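Local coordinates for protein homocitrate synthase (Sulfolobus acidocaldarius, PDB 6KTQ) that catalyses the aldol-type condensation of acetyl-CoA with 2-oxoglutarate to homocitrate, the first step of lysine biosynthesis through alpha-aminoadipate, at residues Arg193-Asp198 and Ile249-Leu254; Glu210-Leu215 and Phe224-His229; Ile373-Ala378 and Glu399-Arg404. One frame throughout, in Å; residues are numbered along the deposited sequence.

In the fold
Two of the three contacts build the active site of the catalytic barrel, and the third lies far from it. Interactions 1 and 2 have centres 9 Å apart and share a sheet in which strand 223-228 lies between strands 193-198 and 249-252. They are joined directly, Asp198 N lying 2.8 Å from His227 O in a probable backbone hydrogen bond, and both reach the bound 2-oxoglutarate. Interaction 1 supplies Ser195, Ala197 and His251 to its pocket, and interaction 2 adds the zinc ligands His227 and His229. Interaction 3 belongs to a helical region near the C-terminus, its centre about 57 Å from that of interaction 1 and about 60 Å from that of interaction 2.

Interaction 1: Arg193-Asp198 and Ile249-Leu254; sequences RVSIAD and IIHTTL. With AKG (2-oxoglutaric acid), chain D.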
loop_
_atom_site.group_PDB
_atom_site.type_symbol
_atom_site.label_atom_id
_atom_site.label_comp_id
_atom_site.label_asym_id
_atom_site.label_seq_id
_atom_site.Cartn_x
_atom_site.Cartn_y
_atom_site.Cartn_z
ATOM N N ARG A 193 -15.126 6.311 15.103
ATOM C CA ARG A 193 -14.695 6.976 13.863
ATOM C C ARG A 193 -14.079 8.316 14.225
ATOM O O ARG A 193 -14.484 8.959 15.208
ATOM C CB ARG A 193 -15.879 7.198 12.887
ATOM C CG ARG A 193 -16.628 5.961 12.409
ATOM C CD ARG A 193 -17.446 6.268 11.149
ATOM N NE ARG A 193 -16.482 6.533 10.094
ATOM C CZ ARG A 193 -15.905 5.607 9.345
ATOM N NH1 ARG A 193 -16.294 4.338 9.398
ATOM N NH2 ARG A 193 -14.951 5.959 8.515
ATOM N N VAL A 194 -13.066 8.722 13.467
ATOM C CA VAL A 194 -12.498 10.051 13.586
ATOM C C VAL A 194 -12.478 10.674 12.194
ATOM O O VAL A 194 -11.983 10.057 11.250
ATOM C CB VAL A 194 -11.087 10.051 14.156
ATOM C CG1 VAL A 194 -10.458 11.425 14.046
ATOM C CG2 VAL A 194 -11.095 9.615 15.624
ATOM N N SER A 195 -12.995 11.899 12.080
ATOM C CA SER A 195 -12.853 12.670 10.844
ATOM C C SER A 195 -11.684 13.606 10.957
ATOM O O SER A 195 -11.568 14.421 11.919
ATOM C CB SER A 195 -14.118 13.485 10.505
ATOM O OG SER A 195 -13.860 14.364 9.391
ATOM N N ILE A 196 -10.813 13.500 9.961
ATOM C CA ILE A 196 -9.656 14.378 9.828
ATOM C C ILE A 196 -10.132 15.501 8.887
ATOM O O ILE A 196 -10.457 15.248 7.716
ATOM C CB ILE A 196 -8.446 13.604 9.248
ATOM C CG1 ILE A 196 -8.059 12.407 10.145
ATOM C CG2 ILE A 196 -7.251 14.515 8.987
ATOM C CD1 ILE A 196 -7.620 12.762 11.552
ATOM N N ALA A 197 -10.200 16.728 9.406
ATOM C CA ALA A 197 -10.768 17.853 8.662
ATOM C C ALA A 197 -9.703 18.763 8.140
ATOM O O ALA A 197 -8.918 19.350 8.895
ATOM C CB ALA A 197 -11.760 18.640 9.519
ATOM N N ASP A 198 -9.654 18.859 6.821
ATOM C CA ASP A 198 -8.829 19.836 6.180
ATOM C C ASP A 198 -9.727 21.059 6.036
ATOM O O ASP A 198 -10.239 21.391 4.950
ATOM C CB ASP A 198 -8.357 19.329 4.844
ATOM C CG ASP A 198 -7.347 20.228 4.212
ATOM O OD1 ASP A 198 -6.733 21.086 4.910
ATOM O OD2 ASP A 198 -7.176 20.077 2.984
ATOM N N ILE A 249 -14.364 6.657 4.815
ATOM C CA ILE A 249 -15.502 7.547 4.525
ATOM C C ILE A 249 -14.975 8.851 3.959
ATOM O O ILE A 249 -14.085 9.442 4.520
ATOM C CB ILE A 249 -16.331 7.820 5.792
ATOM C CG1 ILE A 249 -17.074 6.545 6.240
ATOM C CG2 ILE A 249 -17.305 8.979 5.580
ATOM C CD1 ILE A 249 -18.219 6.161 5.353
ATOM N N ILE A 250 -15.531 9.249 2.818
ATOM C CA ILE A 250 -15.249 10.503 2.172
ATOM C C ILE A 250 -16.475 11.407 2.333
ATOM O O ILE A 250 -17.601 11.033 1.980
ATOM C CB ILE A 250 -14.982 10.298 0.651
ATOM C CG1 ILE A 250 -13.640 9.556 0.431
ATOM C CG2 ILE A 250 -14.931 11.624 -0.053
ATOM C CD1 ILE A 250 -13.378 9.099 -0.978
ATOM N N HIS A 251 -16.252 12.597 2.861
ATOM C CA HIS A 251 -17.327 13.565 3.000
ATOM C C HIS A 251 -17.502 14.302 1.686
ATOM O O HIS A 251 -16.521 14.741 1.055
ATOM C CB HIS A 251 -17.004 14.568 4.110
ATOM C CG HIS A 251 -17.031 13.989 5.486
ATOM N ND1 HIS A 251 -17.329 14.744 6.598
ATOM C CD2 HIS A 251 -16.799 12.732 5.940
ATOM C CE1 HIS A 251 -17.258 13.991 7.681
ATOM N NE2 HIS A 251 -16.954 12.763 7.312
ATOM N N THR A 252 -18.749 14.469 1.284
ATOM C CA THR A 252 -19.047 15.226 0.082
ATOM C C THR A 252 -20.246 16.152 0.274
ATOM O O THR A 252 -21.007 16.024 1.239
ATOM C CB THR A 252 -19.366 14.302 -1.107
ATOM O OG1 THR A 252 -20.533 13.541 -0.833
ATOM C CG2 THR A 252 -18.234 13.396 -1.442
ATOM N N THR A 253 -20.377 17.107 -0.640
ATOM C CA THR A 253 -21.649 17.783 -0.867
ATOM C C THR A 253 -21.974 17.717 -2.346
ATOM O O THR A 253 -21.060 17.615 -3.199
ATOM C CB THR A 253 -21.596 19.253 -0.487
ATOM O OG1 THR A 253 -20.525 19.884 -1.202
ATOM C CG2 THR A 253 -21.411 19.432 1.014
ATOM N N LEU A 254 -23.248 17.769 -2.671
ATOM C CA LEU A 254 -23.627 17.983 -4.067
ATOM C C LEU A 254 -23.098 19.343 -4.501
ATOM O O LEU A 254 -23.144 20.317 -3.750
ATOM C CB LEU A 254 -25.131 17.902 -4.289
ATOM C CG LEU A 254 -25.673 16.550 -4.736
ATOM C CD1 LEU A 254 -24.993 16.105 -6.033
ATOM C CD2 LEU A 254 -25.516 15.553 -3.608
HETATM C C1 AKG D . -14.580 21.480 9.285
HETATM O O1 AKG D . -14.140 21.800 8.166
HETATM O O2 AKG D . -13.857 21.601 10.300
HETATM C C2 AKG D . -15.964 20.969 9.387
HETATM O O5 AKG D . -16.873 21.489 8.726
HETATM C C3 AKG D . -16.253 19.762 10.275
HETATM C C4 AKG D . -16.048 18.521 9.401
HETATM C C5 AKG D . -16.450 17.180 10.000
HETATM O O3 AKG D . -15.803 16.170 9.592
HETATM O O4 AKG D . -17.372 17.118 10.874
#
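Arg193 and Ile249 meet inside a TIM-type beta/alpha barrel, reaching from strands 193-198 and 249-252 past the strand 223-228 that separates them. The two side chains cross at about a right angle, and Ile249 CG1 sits over one face of the guanidinium, toward its rim, only 3.2 Å from Arg193 NH2. A bend at chi3 (67°) turns the arginine so that it presents this face to the isoleucine while its N-H groups point elsewhere: NE to Asp225 and NH1 to Glu223 in salt bridges, NH2 to Thr248 in a hydrogen bond. With a leucine in its place, the carboxylates of Asp225 and Glu223 would probably lose their shared cationic mate, and the contact over Ile249 would lose its flat cover.

Further along the strands the contact becomes part of the substrate pocket. Ser195 carries OG opposite its backbone N (chi1 172°), a setting that brings the hydroxyl to the C5 carboxylate of 2-oxoglutarate, where it donates a hydrogen bond of 2.7 Å to O3. His251 approaches the same oxygen obliquely, with CE1 3.2 Å from O3, and its CE1 also lies 3.8 Å from Ser195 OG. The imidazole is fixed at both nitrogens: ND1 pairs with ND1 of the zinc ligand His227, and NE2 with Asp225. This makes Asp225 a second-shell residue that links Arg193 to the pocket wall. Beyond them Ala197 brushes the C1 carboxylate of the substrate, its CB 3.7 Å from AKG O2.

Interaction 2: Glu210-Leu215 and Phe224-His229; sequences ELFKDL and FDIHAH. With AKG (2-oxoglutaric acid), chain D; SO4 (sulfate ion), chain J.
The carbonyl oxygen of Asp225 accepts the backbone N-H of Ile196 in the neighbouring strand, and the ring edge of Phe212 packs against it from the helix outside. The ring meets this oxygen in its own plane, CE2 standing 3.7 Å from Asp225 O, so its weakly positive C-H rim probably complements the carbonyl. The same ring lies against Phe224 CB through CE2 and crosses Ile226 at about a right angle, with Phe212 CZ 3.9 Å from Ile226 CD1. Ala242 and Val239 of helix 235-244 cover Ile226 as well.

Leu215, one turn along the helix, works differently. Its CB lies over one face of the Phe224 ring, toward the rim, in a CH-pi contact, 4.2 Å from the centroid and 18° off the ring normal. On the solvent side of the helix, Lys213 NZ reaches a sulfate, probably from the crystallisation liquor, at 3.1 Å from SO4 O3; Arg209 and Arg209 of the second subunit also bind that anion.

The strand turns other residues to the barrel interior. His227, its CG anti to the backbone N (chi1 180°), lays its imidazole flat beneath 2-oxoglutarate, AKG C4 standing 3.2 Å above the centre of the His227 ring. His227 and His229 join Glu42 in binding the zinc ion. Helix 210-215 and strand 224-228 run nearly antiparallel, at 161° and 10.5 Å between axes, as expected of the return half of a beta-alpha-beta crossover in a TIM barrel whose C-terminal strand ends carry the metal site.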
loop_
_atom_site.group_PDB
_atom_site.type_symbol
_atom_site.label_atom_id
_atom_site.label_comp_id
_atom_site.label_asym_id
_atom_site.label_seq_id
_atom_site.Cartn_x
_atom_site.Cartn_y
_atom_site.Cartn_z
ATOM N N GLU A 210 -0.004 9.761 2.876
ATOM C CA GLU A 210 0.925 9.445 3.941
ATOM C C GLU A 210 0.260 9.596 5.277
ATOM O O GLU A 210 0.461 8.770 6.165
ATOM C CB GLU A 210 2.123 10.397 3.900
ATOM C CG GLU A 210 3.037 10.159 2.723
ATOM C CD GLU A 210 4.019 11.280 2.492
ATOM O OE1 GLU A 210 4.054 12.277 3.254
ATOM O OE2 GLU A 210 4.763 11.172 1.511
ATOM N N LEU A 211 -0.508 10.672 5.423
ATOM C CA LEU A 211 -1.175 10.976 6.686
ATOM C C LEU A 211 -2.127 9.849 7.048
ATOM O O LEU A 211 -2.094 9.308 8.160
ATOM C CB LEU A 211 -1.899 12.335 6.600
ATOM C CG LEU A 211 -2.857 12.712 7.742
ATOM C CD1 LEU A 211 -2.138 12.822 9.064
ATOM C CD2 LEU A 211 -3.573 14.026 7.434
ATOM N N PHE A 212 -2.953 9.445 6.102
ATOM C CA PHE A 212 -3.926 8.402 6.375
ATOM C C PHE A 212 -3.322 6.997 6.479
ATOM O O PHE A 212 -3.847 6.149 7.208
ATOM C CB PHE A 212 -5.051 8.450 5.354
ATOM C CG PHE A 212 -6.054 9.529 5.654
ATOM C CD1 PHE A 212 -5.832 10.822 5.246
ATOM C CD2 PHE A 212 -7.189 9.243 6.394
ATOM C CE1 PHE A 212 -6.740 11.836 5.553
ATOM C CE2 PHE A 212 -8.102 10.228 6.702
ATOM C CZ PHE A 212 -7.873 11.532 6.281
ATOM N N LYS A 213 -2.262 6.746 5.718
ATOM C CA LYS A 213 -1.519 5.497 5.860
ATOM C C LYS A 213 -0.994 5.400 7.299
ATOM O O LYS A 213 -1.192 4.395 7.953
ATOM C CB LYS A 213 -0.363 5.469 4.869
ATOM C CG LYS A 213 0.165 4.107 4.506
ATOM C CD LYS A 213 1.055 4.239 3.269
ATOM C CE LYS A 213 2.209 3.254 3.292
ATOM N NZ LYS A 213 1.679 1.865 3.282
ATOM N N ASP A 214 -0.342 6.454 7.771
ATOM C CA ASP A 214 0.168 6.496 9.146
ATOM C C ASP A 214 -0.936 6.329 10.187
ATOM O O ASP A 214 -0.857 5.424 11.027
ATOM C CB ASP A 214 0.973 7.759 9.399
ATOM C CG ASP A 214 1.725 7.723 10.729
ATOM O OD1 ASP A 214 2.421 6.737 11.002
ATOM O OD2 ASP A 214 1.646 8.684 11.499
ATOM N N LEU A 215 -1.982 7.155 10.124
ATOM C CA LEU A 215 -3.089 7.052 11.081
ATOM C C LEU A 215 -3.783 5.688 11.098
ATOM O O LEU A 215 -4.048 5.146 12.185
ATOM C CB LEU A 215 -4.139 8.156 10.839
ATOM C CG LEU A 215 -3.670 9.601 11.009
ATOM C CD1 LEU A 215 -4.733 10.568 10.510
ATOM C CD2 LEU A 215 -3.326 9.906 12.450
ATOM N N PHE A 224 -11.441 6.083 9.700
ATOM C CA PHE A 224 -11.157 7.490 9.515
ATOM C C PHE A 224 -11.969 8.058 8.342
ATOM O O PHE A 224 -12.169 7.388 7.310
ATOM C CB PHE A 224 -9.658 7.686 9.294
ATOM C CG PHE A 224 -8.848 7.518 10.537
ATOM C CD1 PHE A 224 -8.602 8.601 11.366
ATOM C CD2 PHE A 224 -8.352 6.263 10.901
ATOM C CE1 PHE A 224 -7.876 8.453 12.541
ATOM C CE2 PHE A 224 -7.629 6.102 12.075
ATOM C CZ PHE A 224 -7.376 7.192 12.890
ATOM N N ASP A 225 -12.439 9.287 8.538
ATOM C CA ASP A 225 -13.088 10.082 7.478
ATOM C C ASP A 225 -12.128 11.179 6.996
ATOM O O ASP A 225 -11.299 11.691 7.760
ATOM C CB ASP A 225 -14.343 10.851 7.973
ATOM C CG ASP A 225 -15.398 10.002 8.647
ATOM O OD1 ASP A 225 -15.175 8.833 9.037
ATOM O OD2 ASP A 225 -16.527 10.553 8.803
ATOM N N ILE A 226 -12.314 11.590 5.741
ATOM C CA ILE A 226 -11.671 12.761 5.203
ATOM C C ILE A 226 -12.745 13.817 4.879
ATOM O O ILE A 226 -13.751 13.546 4.201
ATOM C CB ILE A 226 -10.829 12.426 3.970
ATOM C CG1 ILE A 226 -10.226 13.687 3.353
ATOM C CG2 ILE A 226 -11.648 11.729 2.882
ATOM C CD1 ILE A 226 -9.314 14.478 4.261
ATOM N N HIS A 227 -12.524 15.011 5.394
ATOM C CA HIS A 227 -13.405 16.147 5.179
ATOM C C HIS A 227 -12.531 17.233 4.588
ATOM O O HIS A 227 -11.709 17.818 5.278
ATOM C CB HIS A 227 -14.042 16.582 6.505
ATOM C CG HIS A 227 -14.961 17.751 6.370
ATOM N ND1 HIS A 227 -16.316 17.609 6.185
ATOM C CD2 HIS A 227 -14.712 19.082 6.338
ATOM C CE1 HIS A 227 -16.872 18.802 6.069
ATOM N NE2 HIS A 227 -15.920 19.709 6.159
ATOM N N ALA A 228 -12.669 17.451 3.291
ATOM C CA ALA A 228 -11.719 18.250 2.560
ATOM C C ALA A 228 -12.353 19.438 1.856
ATOM O O ALA A 228 -13.143 19.261 0.950
ATOM C CB ALA A 228 -11.029 17.362 1.532
ATOM N N HIS A 229 -11.939 20.635 2.260
ATOM C CA HIS A 229 -12.293 21.867 1.623
ATOM C C HIS A 229 -11.465 22.171 0.401
ATOM O O HIS A 229 -10.311 21.709 0.257
ATOM C CB HIS A 229 -12.198 23.017 2.619
ATOM C CG HIS A 229 -13.376 23.099 3.508
ATOM N ND1 HIS A 229 -14.445 23.925 3.239
ATOM C CD2 HIS A 229 -13.704 22.393 4.614
ATOM C CE1 HIS A 229 -15.364 23.747 4.164
ATOM N NE2 HIS A 229 -14.945 22.816 5.003
HETATM C C1 AKG D . -14.580 21.480 9.285
HETATM O O1 AKG D . -14.140 21.800 8.166
HETATM O O2 AKG D . -13.857 21.601 10.300
HETATM C C2 AKG D . -15.964 20.969 9.387
HETATM O O5 AKG D . -16.873 21.489 8.726
HETATM C C3 AKG D . -16.253 19.762 10.275
HETATM C C4 AKG D . -16.048 18.521 9.401
HETATM C C5 AKG D . -16.450 17.180 10.000
HETATM O O3 AKG D . -15.803 16.170 9.592
HETATM O O4 AKG D . -17.372 17.118 10.874
HETATM S S SO4 J . 1.146 1.263 -0.470
HETATM O O1 SO4 J . 0.687 -0.058 -0.961
HETATM O O2 SO4 J . 1.199 2.239 -1.581
HETATM O O3 SO4 J . 0.190 1.731 0.550
HETATM O O4 SO4 J . 2.483 1.155 0.164
#

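Interaction 3: Ile373-Ala378 and Glu399-Arg404; sequences IDQVLA and ESVTGR
This is a small, partly buried helix-to-helix contact in the helical region near the C-terminus, between helix 370-381 and the end of helix 391-402, some 46 Å from the centre of the chain and away from the annotated sites. Val401 carries it: about 136 Å² is buried in all, and this one residue contributes more than half. Its two methyl groups divide the work. With CG1 anti to the backbone N (chi1 168°), that branch reaches the amide end of Gln375, at 3.6 Å from OE1, while Val401 CG2 rests on the root of the same side chain, 3.9 Å from Gln375 CB. The glutamine therefore lies obliquely across the valine, extended beyond CG, and its NE2 makes a weak hydrogen bond to Ser371 O. Deeper in, Val376 CG2 comes within 4.1 Å of Val401 CG2, a contact between two apolar side chains. Val376 also touches Phe361 of helix 354-364, so it ties the pair to a third helix.

Just beyond Val401 the second helix ends. Gly403 N still bonds to Glu399 O at 2.8 Å, but Gly403 itself takes positive phi (64°) and turns the chain away. Thr402 OG1 then accepts from Arg404 N at 3.0 Å, a nearly straight bond (162°) that closes an ST turn, and Thr402 CB packs over one face of the Arg404 guanidinium.

Glu372 and Lys379 flank Val401 as well, and together with Gln375 and Val376 they occupy positions i, i+3, i+4 and i+7 of one helix. A single side chain set among four such residues fits the definition of a knob in a hole, as in knobs-into-holes packing, here a single one.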
loop_
_atom_site.group_PDB
_atom_site.type_symbol
_atom_site.label_atom_id
_atom_site.label_comp_id
_atom_site.label_asym_id
_atom_site.label_seq_id
_atom_site.Cartn_x
_atom_site.Cartn_y
_atom_site.Cartn_z
ATOM N N ILE A 373 -20.261 22.737 -48.794
ATOM C CA ILE A 373 -19.818 22.653 -47.403
ATOM C C ILE A 373 -18.666 23.637 -47.213
ATOM O O ILE A 373 -18.653 24.346 -46.199
ATOM C CB ILE A 373 -19.469 21.225 -46.979
ATOM C CG1 ILE A 373 -20.726 20.342 -46.975
ATOM C CG2 ILE A 373 -18.759 21.186 -45.619
ATOM C CD1 ILE A 373 -21.711 20.571 -45.839
ATOM N N ASP A 374 -17.712 23.685 -48.160
ATOM C CA ASP A 374 -16.583 24.631 -48.096
ATOM C C ASP A 374 -17.095 26.042 -47.951
ATOM O O ASP A 374 -16.545 26.826 -47.165
ATOM C CB ASP A 374 -15.698 24.636 -49.359
ATOM C CG ASP A 374 -14.917 23.363 -49.548
ATOM O OD1 ASP A 374 -14.648 22.672 -48.546
ATOM O OD2 ASP A 374 -14.584 23.055 -50.727
ATOM N N GLN A 375 -18.128 26.382 -48.720
ATOM C CA GLN A 375 -18.627 27.741 -48.723
ATOM C C GLN A 375 -19.321 28.065 -47.414
ATOM O O GLN A 375 -19.142 29.136 -46.882
ATOM C CB GLN A 375 -19.573 28.004 -49.920
ATOM C CG GLN A 375 -18.892 27.951 -51.304
ATOM C CD GLN A 375 -19.916 27.835 -52.436
ATOM O OE1 GLN A 375 -20.761 28.703 -52.589
ATOM N NE2 GLN A 375 -19.882 26.732 -53.181
ATOM N N VAL A 376 -20.125 27.151 -46.897
ATOM C CA VAL A 376 -20.746 27.371 -45.579
ATOM C C VAL A 376 -19.690 27.532 -44.485
ATOM O O VAL A 376 -19.765 28.409 -43.651
ATOM C CB VAL A 376 -21.725 26.226 -45.253
ATOM C CG1 VAL A 376 -22.203 26.279 -43.795
ATOM C CG2 VAL A 376 -22.911 26.292 -46.193
ATOM N N LEU A 377 -18.667 26.690 -44.512
ATOM C CA LEU A 377 -17.591 26.778 -43.518
ATOM C C LEU A 377 -16.909 28.154 -43.575
ATOM O O LEU A 377 -16.663 28.826 -42.539
ATOM C CB LEU A 377 -16.586 25.680 -43.801
ATOM C CG LEU A 377 -15.920 24.867 -42.700
ATOM C CD1 LEU A 377 -14.476 24.551 -43.065
ATOM C CD2 LEU A 377 -16.015 25.480 -41.314
ATOM N N ALA A 378 -16.644 28.622 -44.784
ATOM C CA ALA A 378 -16.048 29.949 -44.959
ATOM C C ALA A 378 -16.926 31.047 -44.410
ATOM O O ALA A 378 -16.442 31.984 -43.739
ATOM C CB ALA A 378 -15.716 30.216 -46.434
ATOM N N GLU A 399 -29.058 27.707 -47.576
ATOM C CA GLU A 399 -29.961 28.364 -48.549
ATOM C C GLU A 399 -29.208 29.430 -49.330
ATOM O O GLU A 399 -29.387 29.596 -50.552
ATOM C CB GLU A 399 -31.173 28.983 -47.839
ATOM C CG GLU A 399 -32.146 27.936 -47.305
ATOM C CD GLU A 399 -33.304 28.502 -46.508
ATOM O OE1 GLU A 399 -33.304 29.700 -46.184
ATOM O OE2 GLU A 399 -34.222 27.734 -46.186
ATOM N N SER A 400 -28.335 30.124 -48.629
ATOM C CA SER A 400 -27.531 31.171 -49.230
ATOM C C SER A 400 -26.556 30.617 -50.282
ATOM O O SER A 400 -26.029 31.370 -51.084
ATOM C CB SER A 400 -26.753 31.895 -48.152
ATOM O OG SER A 400 -25.643 31.084 -47.749
ATOM N N VAL A 401 -26.308 29.311 -50.253
ATOM C CA VAL A 401 -25.363 28.675 -51.146
ATOM C C VAL A 401 -26.121 27.871 -52.206
ATOM O O VAL A 401 -25.712 27.849 -53.363
ATOM C CB VAL A 401 -24.370 27.775 -50.346
ATOM C CG1 VAL A 401 -23.572 26.884 -51.276
ATOM C CG2 VAL A 401 -23.435 28.631 -49.517
ATOM N N THR A 402 -27.216 27.219 -51.828
ATOM C CA THR A 402 -27.982 26.413 -52.775
ATOM C C THR A 402 -29.029 27.208 -53.589
ATOM O O THR A 402 -29.457 26.742 -54.645
ATOM C CB THR A 402 -28.732 25.276 -52.087
ATOM O OG1 THR A 402 -29.739 25.834 -51.223
ATOM C CG2 THR A 402 -27.741 24.368 -51.281
ATOM N N GLY A 403 -29.450 28.366 -53.088
ATOM C CA GLY A 403 -30.651 29.043 -53.588
ATOM C C GLY A 403 -31.980 28.306 -53.395
ATOM O O GLY A 403 -33.025 28.799 -53.843
ATOM N N ARG A 404 -31.963 27.153 -52.723
ATOM C CA ARG A 404 -33.157 26.334 -52.511
ATOM C C ARG A 404 -33.666 26.471 -51.070
ATOM O O ARG A 404 -32.876 26.657 -50.137
ATOM C CB ARG A 404 -32.857 24.849 -52.744
ATOM C CG ARG A 404 -32.513 24.513 -54.187
ATOM C CD ARG A 404 -32.508 23.023 -54.444
ATOM N NE ARG A 404 -31.475 22.331 -53.681
ATOM C CZ ARG A 404 -30.171 22.339 -53.974
ATOM N NH1 ARG A 404 -29.327 21.666 -53.202
ATOM N NH2 ARG A 404 -29.695 23.018 -55.024
#